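Local atomic coordinates of cell shape-determining protein MreC (Streptococcus pneumoniae, PDB entry 2QF4), a protein that takes part in forming and maintaining cell shape, probably as part of the elongasome that synthesizes peripheral peptidoglycan. Residues K53-E56 and N57-I60. Residues are numbered along the deposited sequence; the frame is centred on the assembly and turned at random. Where two conformers were deposited one is given.
Sequences KVEE and NSTI
With chi1 of S58 at 62°, OG sits between its own backbone N and carbonyl carbon and faces E55, whose CG, in the conformer described, lies beside its backbone N (chi1 -53°). The small S58 hydroxyl thus fits alongside the E55 methylenes, OG 3.6 Å from E55 CB. The pair flanks the turn of a beta hairpin joining strands 46-54 and 59-63 in one of the two barrels of the major periplasmic domain, an alpha-lytic protease-like fold. E56 and N57 take the corners of a roughly type I turn, N57 being more extended. E55 N donates to S58 O (2.8 Å), closing the turn at its base. Short and polar, N57 suits the exposed corner: its OD1 is hydrogen-bonded to S32 OG, which also pairs with E56 O, tying the turn to a neighbouring loop. The E56 carboxylate and N57 amide planes are 79° apart, but E56 CG is what approaches N57 ND2 (3.9 Å).

Further on, V54 and T59 form a non-hydrogen-bonded pair on the buried face. Branched at CB, both suit extended strands, as does I60; T59 OG1 is satisfied by A29 O. The other face carries the hydrogen-bonded pair K53 and I60, the latter resting on E24 and T26. Long-chained K53 suits its exposed place; its NZ makes a weak salt bridge to E55 OE1, doubtful because E55 has a second conformer. K53 N binds I60 O weakly (3.4 Å), whereas K53 O receives I60 N at 2.9 Å in its carbonyl plane, and T59 CA adds a C-H...O contact to this same oxygen at 3.4 Å.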
loop_
_atom_site.group_PDB
_atom_site.type_symbol
_atom_site.label_atom_id
_atom_site.label_comp_id
_atom_site.label_asym_id
_atom_site.label_seq_id
_atom_site.Cartn_x
_atom_site.Cartn_y
_atom_site.Cartn_z
ATOM N N LYS A 53 6.608 9.905 -7.401
ATOM C CA LYS A 53 7.321 10.558 -8.491
ATOM C C LYS A 53 8.626 9.833 -8.739
ATOM O O LYS A 53 9.337 9.485 -7.798
ATOM C CB LYS A 53 7.607 11.985 -8.119
ATOM C CG LYS A 53 8.330 12.768 -9.194
ATOM C CD LYS A 53 8.284 14.230 -8.873
ATOM C CE LYS A 53 8.229 15.071 -10.125
ATOM N NZ LYS A 53 8.834 16.421 -9.920
ATOM N N VAL A 54 8.931 9.605 -10.013
ATOM C CA VAL A 54 10.213 9.083 -10.440
ATOM C C VAL A 54 10.997 10.196 -11.132
ATOM O O VAL A 54 10.511 10.774 -12.119
ATOM C CB VAL A 54 10.027 7.901 -11.397
ATOM C CG1 VAL A 54 11.369 7.368 -11.840
ATOM C CG2 VAL A 54 9.169 6.796 -10.722
ATOM N N GLU A 55 12.181 10.510 -10.616
ATOM C CA GLU A 55 13.143 11.389 -11.300
ATOM C C GLU A 55 14.238 10.521 -11.887
ATOM O O GLU A 55 14.242 9.322 -11.735
ATOM C CB GLU A 55 13.722 12.434 -10.356
ATOM C CG GLU A 55 12.687 13.269 -9.601
ATOM C CD GLU A 55 11.856 14.172 -10.482
ATOM O OE1 GLU A 55 12.117 15.397 -10.496
ATOM O OE2 GLU A 55 10.920 13.662 -11.143
ATOM N N GLU A 56 15.187 11.128 -12.602
ATOM C CA GLU A 56 16.231 10.318 -13.233
ATOM C C GLU A 56 17.053 9.555 -12.203
ATOM O O GLU A 56 17.376 8.384 -12.409
ATOM C CB GLU A 56 17.152 11.164 -14.103
ATOM C CG GLU A 56 18.233 10.372 -14.862
ATOM C CD GLU A 56 17.693 9.419 -15.911
ATOM O OE1 GLU A 56 16.476 9.441 -16.189
ATOM O OE2 GLU A 56 18.509 8.643 -16.470
ATOM N N ASN A 57 17.370 10.192 -11.064
ATOM C CA ASN A 57 18.239 9.560 -10.066
ATOM C C ASN A 57 17.668 9.456 -8.649
ATOM O O ASN A 57 18.390 9.104 -7.724
ATOM C CB ASN A 57 19.607 10.264 -10.043
ATOM C CG ASN A 57 20.338 10.127 -11.346
ATOM O OD1 ASN A 57 20.583 9.019 -11.814
ATOM N ND2 ASN A 57 20.658 11.238 -11.952
ATOM N N SER A 58 16.382 9.757 -8.483
ATOM C CA SER A 58 15.716 9.669 -7.187
ATOM C C SER A 58 14.274 9.327 -7.417
ATOM O O SER A 58 13.746 9.499 -8.528
ATOM C CB SER A 58 15.824 11.001 -6.425
ATOM O OG SER A 58 15.193 12.080 -7.096
ATOM N N THR A 59 13.634 8.882 -6.339
ATOM C CA THR A 59 12.236 8.474 -6.344
ATOM C C THR A 59 11.608 8.940 -5.031
ATOM O O THR A 59 12.181 8.784 -3.972
ATOM C CB THR A 59 12.101 6.932 -6.416
ATOM O OG1 THR A 59 12.684 6.473 -7.630
ATOM C CG2 THR A 59 10.651 6.464 -6.399
ATOM N N ILE A 60 10.420 9.521 -5.106
ATOM C CA ILE A 60 9.660 9.887 -3.920
ATOM C C ILE A 60 8.578 8.816 -3.676
ATOM O O ILE A 60 7.871 8.383 -4.606
ATOM C CB ILE A 60 8.990 11.271 -4.038
ATOM C CG1 ILE A 60 10.046 12.344 -4.380
ATOM C CG2 ILE A 60 8.244 11.592 -2.724
ATOM C CD1 ILE A 60 9.476 13.763 -4.467
#